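Local coordinates for putative ATP-grasp superfamily protein (Archaeoglobus fulgidus, PDB 3DF7), which is of unknown function but, as a putative member of the ATP-grasp superfamily, probably binds ATP and a metal ion, at residues 170-176 against 228-234; 74-79 against 245-249; 26-31 against 248-254. All coordinates share one frame. Residue numbers count along the deposited sequence, not the author numbering.

Contact 1 (170-176 against 228-234); sequences LSVSLAV and GYVGVDI
Strands 170-176 and 228-234 are antiparallel neighbours in the large ATP-grasp sheet; the axes of these short segments lie 159° apart and approach to 4.5 Å. Leu170 faces Ile234, and the register runs without a bulge to Val176 opposite Gly228. Four hydrogen-bonded pairs, each making both bonds, alternate with three non-hydrogen-bonded ones: Leu170 N to Ile234 O (2.7 Å) and Ile234 N to Leu170 O (2.8 Å); Val172 N to Val232 O (2.8 Å) and Val232 N to Val172 O (2.9 Å); Leu174 N to Val230 O and Val230 N to Leu174 O (both 2.9 Å); Val176 N to Gly228 O (2.7 Å) and Gly228 N to Val176 O (2.8 Å). CA-H...O contacts fill the intervals, the shortest from Ser171 CA to Val232 O (3.0 Å). Phi is ordinarily extended (-77° to -149°) except at Gly228, where 80° suits a residue without a side chain.

Apolar side chains occupy one face, the valines t and both leucines mt; Val176 CG2 meets Val230 CG2 at 3.8 Å, Leu174 CD1 meets Val232 CG2 at 4.1 Å. Helix 206-220 covers Val172, Leu174 and Val232.

Ser171, Ser173, Ala175, Tyr229 and Asp233 share the other face. Tyr229 (chi1 t) reaches diagonally to hydrogen-bond Ser173 OG through OH (2.8 Å) and also bonds Thr250; Ser171 OG bonds Asn186. The pairing therefore separates an apolar face, partly helix-covered, from one carrying three hydroxyls and a carboxylate.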
# COMPACT_ATOMS: atom_id res chain seq x y z
N LEU A 170 0.32 -4.67 -12.50
CA LEU A 170 0.71 -5.48 -11.35
C LEU A 170 1.27 -4.65 -10.20
O LEU A 170 1.46 -3.44 -10.31
CB LEU A 170 1.79 -6.47 -11.78
CG LEU A 170 1.50 -7.32 -13.01
CD1 LEU A 170 2.80 -7.89 -13.57
CD2 LEU A 170 0.53 -8.43 -12.63
N SER A 171 1.53 -5.33 -9.09
CA SER A 171 2.14 -4.71 -7.93
C SER A 171 2.96 -5.81 -7.27
O SER A 171 2.60 -6.99 -7.32
CB SER A 171 1.08 -4.16 -6.96
OG SER A 171 0.41 -5.18 -6.25
N VAL A 172 4.10 -5.43 -6.69
CA VAL A 172 4.97 -6.39 -6.02
C VAL A 172 5.08 -6.00 -4.56
O VAL A 172 5.39 -4.85 -4.24
CB VAL A 172 6.38 -6.39 -6.65
CG1 VAL A 172 7.27 -7.41 -5.94
CG2 VAL A 172 6.29 -6.72 -8.14
N SER A 173 4.80 -6.97 -3.69
CA SER A 173 4.87 -6.76 -2.25
C SER A 173 6.26 -7.20 -1.81
O SER A 173 6.63 -8.37 -1.97
CB SER A 173 3.81 -7.59 -1.53
OG SER A 173 2.50 -7.25 -1.98
N LEU A 174 7.02 -6.27 -1.26
CA LEU A 174 8.38 -6.55 -0.82
C LEU A 174 8.60 -6.30 0.67
O LEU A 174 7.93 -5.46 1.28
CB LEU A 174 9.36 -5.70 -1.62
CG LEU A 174 9.36 -5.79 -3.15
CD1 LEU A 174 10.22 -4.68 -3.73
CD2 LEU A 174 9.89 -7.14 -3.59
N ALA A 175 9.56 -7.04 1.23
CA ALA A 175 9.94 -6.88 2.63
C ALA A 175 11.34 -6.29 2.52
O ALA A 175 12.27 -6.96 2.07
CB ALA A 175 9.99 -8.23 3.33
N VAL A 176 11.49 -5.03 2.92
CA VAL A 176 12.77 -4.34 2.84
C VAL A 176 13.49 -4.28 4.18
O VAL A 176 13.00 -3.68 5.14
CB VAL A 176 12.58 -2.89 2.31
CG1 VAL A 176 13.95 -2.23 2.09
CG2 VAL A 176 11.79 -2.92 1.02
N GLY A 228 10.63 -2.43 5.85
CA GLY A 228 9.42 -3.19 6.11
C GLY A 228 8.67 -3.50 4.83
O GLY A 228 9.27 -3.71 3.78
N TYR A 229 7.34 -3.51 4.91
CA TYR A 229 6.53 -3.80 3.74
C TYR A 229 6.45 -2.59 2.81
O TYR A 229 6.10 -1.49 3.23
CB TYR A 229 5.10 -4.20 4.16
CG TYR A 229 4.19 -4.47 2.98
CD1 TYR A 229 3.94 -5.78 2.56
CD2 TYR A 229 3.58 -3.42 2.29
CE1 TYR A 229 3.10 -6.03 1.47
CE2 TYR A 229 2.74 -3.67 1.21
CZ TYR A 229 2.50 -4.97 0.81
OH TYR A 229 1.66 -5.21 -0.25
N VAL A 230 6.76 -2.83 1.54
CA VAL A 230 6.71 -1.79 0.53
C VAL A 230 6.04 -2.37 -0.71
O VAL A 230 6.33 -3.50 -1.11
CB VAL A 230 8.13 -1.28 0.15
CG1 VAL A 230 8.03 -0.27 -1.00
CG2 VAL A 230 8.80 -0.65 1.36
N GLY A 231 5.13 -1.61 -1.30
CA GLY A 231 4.46 -2.07 -2.49
C GLY A 231 4.97 -1.31 -3.70
O GLY A 231 5.19 -0.10 -3.62
N VAL A 232 5.18 -2.00 -4.82
CA VAL A 232 5.65 -1.33 -6.03
C VAL A 232 4.67 -1.59 -7.17
O VAL A 232 4.43 -2.75 -7.53
CB VAL A 232 7.04 -1.85 -6.47
CG1 VAL A 232 7.50 -1.10 -7.72
CG2 VAL A 232 8.04 -1.66 -5.34
N ASP A 233 4.11 -0.53 -7.73
CA ASP A 233 3.17 -0.67 -8.84
C ASP A 233 3.94 -0.72 -10.16
O ASP A 233 4.80 0.13 -10.42
CB ASP A 233 2.17 0.49 -8.88
CG ASP A 233 1.09 0.37 -7.83
OD1 ASP A 233 0.97 -0.70 -7.20
OD2 ASP A 233 0.35 1.36 -7.63
N ILE A 234 3.61 -1.71 -10.98
CA ILE A 234 4.27 -1.91 -12.25
C ILE A 234 3.30 -2.27 -13.37
O ILE A 234 2.27 -2.88 -13.14
CB ILE A 234 5.32 -3.06 -12.13
CG1 ILE A 234 6.57 -2.53 -11.43
CG2 ILE A 234 5.67 -3.61 -13.51
CD1 ILE A 234 7.55 -3.62 -11.06

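Contact 2 (74-79 against 245-249); sequences LIIAPE and INARL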
# COMPACT_ATOMS: atom_id res chain seq x y z
N LEU A 74 3.45 1.24 13.44
CA LEU A 74 3.21 0.96 12.04
C LEU A 74 2.06 1.86 11.65
O LEU A 74 0.94 1.71 12.16
CB LEU A 74 2.82 -0.51 11.81
CG LEU A 74 2.55 -0.80 10.33
CD1 LEU A 74 3.83 -0.54 9.51
CD2 LEU A 74 2.09 -2.24 10.16
N ILE A 75 2.34 2.81 10.77
CA ILE A 75 1.33 3.75 10.33
C ILE A 75 0.94 3.49 8.88
O ILE A 75 1.78 3.41 7.99
CB ILE A 75 1.83 5.21 10.52
CG1 ILE A 75 1.85 5.52 12.03
CG2 ILE A 75 0.96 6.19 9.75
CD1 ILE A 75 2.44 6.86 12.39
N ILE A 76 -0.36 3.34 8.66
CA ILE A 76 -0.91 3.11 7.34
C ILE A 76 -1.79 4.31 7.04
O ILE A 76 -2.78 4.55 7.74
CB ILE A 76 -1.79 1.85 7.30
CG1 ILE A 76 -1.03 0.65 7.86
CG2 ILE A 76 -2.22 1.57 5.87
CD1 ILE A 76 -1.94 -0.51 8.26
N ALA A 77 -1.44 5.08 6.02
CA ALA A 77 -2.22 6.25 5.67
C ALA A 77 -1.95 6.68 4.24
O ALA A 77 -0.91 6.35 3.68
CB ALA A 77 -1.90 7.40 6.63
N PRO A 78 -2.88 7.41 3.63
CA PRO A 78 -2.67 7.85 2.26
C PRO A 78 -1.48 8.81 2.14
O PRO A 78 -1.19 9.57 3.06
CB PRO A 78 -4.01 8.49 1.88
CG PRO A 78 -4.59 8.91 3.21
CD PRO A 78 -4.24 7.75 4.10
N GLU A 79 -0.79 8.76 1.01
CA GLU A 79 0.35 9.65 0.79
C GLU A 79 -0.17 11.07 0.58
O GLU A 79 0.53 12.05 0.83
CB GLU A 79 1.16 9.20 -0.43
CG GLU A 79 1.98 7.95 -0.18
CD GLU A 79 1.25 6.65 -0.52
OE1 GLU A 79 0.00 6.64 -0.55
OE2 GLU A 79 1.94 5.64 -0.75
N ILE A 245 5.58 3.75 -5.98
CA ILE A 245 6.11 3.02 -4.84
C ILE A 245 5.31 3.44 -3.61
O ILE A 245 5.32 4.61 -3.23
CB ILE A 245 7.60 3.33 -4.58
CG1 ILE A 245 8.46 2.77 -5.72
CG2 ILE A 245 8.03 2.72 -3.25
CD1 ILE A 245 9.95 3.02 -5.54
N ASN A 246 4.61 2.48 -3.02
CA ASN A 246 3.82 2.75 -1.82
C ASN A 246 4.62 2.26 -0.63
O ASN A 246 4.75 1.06 -0.41
CB ASN A 246 2.48 2.03 -1.89
CG ASN A 246 1.62 2.52 -3.04
OD1 ASN A 246 1.16 3.66 -3.05
ND2 ASN A 246 1.39 1.65 -4.02
N ALA A 247 5.19 3.20 0.12
CA ALA A 247 6.00 2.87 1.29
C ALA A 247 5.07 2.68 2.48
O ALA A 247 5.16 3.39 3.47
CB ALA A 247 7.00 3.98 1.57
N ARG A 248 4.18 1.70 2.36
CA ARG A 248 3.19 1.39 3.39
C ARG A 248 2.45 0.14 2.94
O ARG A 248 2.58 -0.28 1.79
CB ARG A 248 2.17 2.53 3.48
CG ARG A 248 1.48 2.79 2.14
CD ARG A 248 0.24 3.68 2.27
NE ARG A 248 -0.30 4.08 0.97
CZ ARG A 248 -1.08 3.33 0.20
NH1 ARG A 248 -1.44 2.10 0.59
NH2 ARG A 248 -1.52 3.80 -0.95
N LEU A 249 1.66 -0.43 3.83
CA LEU A 249 0.87 -1.60 3.47
C LEU A 249 -0.03 -1.22 2.31
O LEU A 249 -0.45 -0.07 2.20
CB LEU A 249 -0.01 -2.05 4.63
CG LEU A 249 0.68 -2.59 5.88
CD1 LEU A 249 -0.38 -3.17 6.83
CD2 LEU A 249 1.67 -3.67 5.50
O HOH W 1 2.24 0.98 6.58
O HOH W 2 4.64 5.90 -0.84
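After strand 74-76 the chain leaves the parallel sheet, extended through Ala77 and Pro78, and turns at Glu79, while 245-249 runs off the end of strand 240-246; the end-to-end directions are 139° apart. The backbones come closest at Ile76 and Arg248, CA to CA 5.9 Å. Ala247 centres an inverse gamma turn (phi/psi -85°/62°), closed by a weak bond from Arg248 N to Asn246 O (2.9 Å). Main chain meets main chain through water 1, which donates to Ile75 O (2.8 Å) and accepts from Leu249 N (3.1 Å). The contact thus joins the parallel sheet of the N-terminal domain to the end of edge strand 240-246 and the loop after it. The Glu-Ile-Asn-Ala-Arg run spanning this strand end and loop start resembles the segment that supplies metal ligands in ATP-grasp relatives. Among the side chains, Arg248 forms a salt bridge to Glu79, with NE 3.0 Å and NH2 3.2 Å from OE1, which lies near the guanidinium plane; Arg248 NH1 turns back to Leu249 O (2.9 Å). Water 2 joins Glu79 OE2 (2.7 Å) to Ile245 O (2.8 Å) and Ala247 N (2.9 Å). Leu249 CD1 packs on Ile76 CD1 at 3.4 Å and Leu74 CD2 at 4.2 Å.

Contact 3 (26-31 against 248-254); sequences AMFKSA and RLTTPVV
This is a buried helix-on-loop contact between domains: helix 18-35, the main helix of the beta-alpha-beta crossover joining parallel strands 3-8 and 40-42, meets the loop that follows strand 240-246 of the ATP-grasp domain. Residues 26-31 are regular helix, with Ala31 N bonded to Met27 O at 2.8 Å. The loop is extended through Thr250, then turns helical in phi/psi at 251-254, with Val253 N to Thr250 O and Val254 N to Thr251 O both 3.0 Å. Nearest CA atoms are Ser30 and Val254, 5.4 Å apart. Met27, a selenomethionine with chi1 m, chi2 t and chi3 -93°, fills the centre: SE lies 3.4 Å from Leu249 O and 4.1 Å from Leu249 CB, and CG 4.2 Å from Val253 CG1. On its flanks Ala26 CB meets Val254 CG1 (3.8 Å) and Ala31 CB meets Leu249 CD1 (3.9 Å). No direct hydrogen bond crosses; instead Ser30 OG (chi1 t) is hydrogen-bonded to water 3 (3.1 Å) and water 4 (2.9 Å), which donate to Val253 O and Val254 O, each at 2.9 Å.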
# COMPACT_ATOMS: atom_id res chain seq x y z
N ALA A 26 -9.99 -2.60 5.81
CA ALA A 26 -9.57 -3.97 5.51
C ALA A 26 -8.10 -4.16 5.87
O ALA A 26 -7.72 -5.19 6.45
CB ALA A 26 -9.79 -4.26 4.03
N MSE A 27 -7.27 -3.18 5.54
CA MSE A 27 -5.86 -3.28 5.86
C MSE A 27 -5.63 -3.25 7.36
O MSE A 27 -4.79 -3.99 7.87
CB MSE A 27 -5.07 -2.14 5.20
CG MSE A 27 -4.82 -2.35 3.70
SE MSE A 27 -3.64 -1.01 2.94
CE MSE A 27 -4.99 0.22 2.33
N PHE A 28 -6.36 -2.40 8.08
CA PHE A 28 -6.19 -2.33 9.53
C PHE A 28 -6.58 -3.66 10.17
O PHE A 28 -5.87 -4.18 11.03
CB PHE A 28 -7.05 -1.21 10.13
CG PHE A 28 -6.86 -1.04 11.62
CD1 PHE A 28 -5.80 -0.30 12.12
CD2 PHE A 28 -7.73 -1.65 12.51
CE1 PHE A 28 -5.60 -0.16 13.49
CE2 PHE A 28 -7.54 -1.53 13.90
CZ PHE A 28 -6.47 -0.78 14.38
N LYS A 29 -7.72 -4.20 9.75
CA LYS A 29 -8.19 -5.48 10.28
C LYS A 29 -7.14 -6.56 10.01
O LYS A 29 -6.77 -7.32 10.91
CB LYS A 29 -9.52 -5.86 9.62
CG LYS A 29 -10.12 -7.18 10.11
CD LYS A 29 -11.33 -7.57 9.26
CE LYS A 29 -12.07 -8.77 9.83
NZ LYS A 29 -11.15 -9.92 10.09
N SER A 30 -6.66 -6.60 8.78
CA SER A 30 -5.66 -7.58 8.38
C SER A 30 -4.37 -7.42 9.17
O SER A 30 -3.77 -8.41 9.60
CB SER A 30 -5.38 -7.46 6.88
OG SER A 30 -4.35 -8.35 6.49
N ALA A 31 -3.94 -6.17 9.37
CA ALA A 31 -2.71 -5.89 10.13
C ALA A 31 -2.91 -6.22 11.61
O ALA A 31 -2.01 -6.76 12.26
CB ALA A 31 -2.32 -4.42 9.97
N ARG A 248 4.18 1.70 2.36
CA ARG A 248 3.19 1.39 3.39
C ARG A 248 2.45 0.14 2.94
O ARG A 248 2.58 -0.28 1.79
CB ARG A 248 2.17 2.53 3.48
CG ARG A 248 1.48 2.79 2.14
CD ARG A 248 0.24 3.68 2.27
NE ARG A 248 -0.30 4.08 0.97
CZ ARG A 248 -1.08 3.33 0.20
NH1 ARG A 248 -1.44 2.10 0.59
NH2 ARG A 248 -1.52 3.80 -0.95
N LEU A 249 1.66 -0.43 3.83
CA LEU A 249 0.87 -1.60 3.47
C LEU A 249 -0.03 -1.22 2.31
O LEU A 249 -0.45 -0.07 2.20
CB LEU A 249 -0.01 -2.05 4.63
CG LEU A 249 0.68 -2.59 5.88
CD1 LEU A 249 -0.38 -3.17 6.83
CD2 LEU A 249 1.67 -3.67 5.50
N THR A 250 -0.32 -2.18 1.43
CA THR A 250 -1.21 -1.95 0.30
C THR A 250 -2.32 -3.00 0.38
O THR A 250 -2.13 -4.05 0.99
CB THR A 250 -0.46 -2.03 -1.06
OG1 THR A 250 0.18 -3.30 -1.19
CG2 THR A 250 0.58 -0.92 -1.16
N THR A 251 -3.47 -2.70 -0.22
CA THR A 251 -4.63 -3.58 -0.16
C THR A 251 -4.44 -5.08 -0.41
O THR A 251 -5.05 -5.91 0.27
CB THR A 251 -5.75 -3.04 -1.08
OG1 THR A 251 -5.97 -1.65 -0.79
CG2 THR A 251 -7.06 -3.79 -0.84
N PRO A 252 -3.59 -5.45 -1.38
CA PRO A 252 -3.38 -6.88 -1.65
C PRO A 252 -2.98 -7.70 -0.41
O PRO A 252 -3.13 -8.93 -0.38
CB PRO A 252 -2.29 -6.87 -2.72
CG PRO A 252 -2.58 -5.61 -3.48
CD PRO A 252 -2.85 -4.62 -2.35
N VAL A 253 -2.47 -7.02 0.60
CA VAL A 253 -2.05 -7.67 1.83
C VAL A 253 -3.20 -8.39 2.54
O VAL A 253 -2.99 -9.40 3.21
CB VAL A 253 -1.42 -6.66 2.82
CG1 VAL A 253 -2.51 -5.80 3.48
CG2 VAL A 253 -0.62 -7.38 3.87
N VAL A 254 -4.42 -7.88 2.39
CA VAL A 254 -5.56 -8.50 3.06
C VAL A 254 -5.80 -9.94 2.60
O VAL A 254 -6.38 -10.73 3.33
CB VAL A 254 -6.87 -7.68 2.83
CG1 VAL A 254 -6.65 -6.23 3.26
CG2 VAL A 254 -7.31 -7.76 1.38
O HOH W 3 -1.83 -10.07 5.81
O HOH W 4 -6.24 -10.57 6.19

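How the contacts relate
From the N terminus, helix segment 26-31 opens the longest loop, which contact 3 closes more than 200 residues later at 248-254. Segment 74-79, on the same N-terminal domain, opens the loop that contact 2 closes at 245-249. Contact 1 is nested inside both, as 170-176 pairs with 228-234 within the ATP-grasp domain. The chain then passes from strand 228-236 to its sheet neighbour 240-246 and its following loop, where contacts 2 and 3 share Arg248 and Leu249. Gly231 O to Asn246 N (2.7 Å) joins contact 1 to contact 2, and Tyr229 OH to Thr250 OG1 (2.6 Å) joins it to contact 3, so the ATP-grasp sheet is linked to the parallel sheet and its helix.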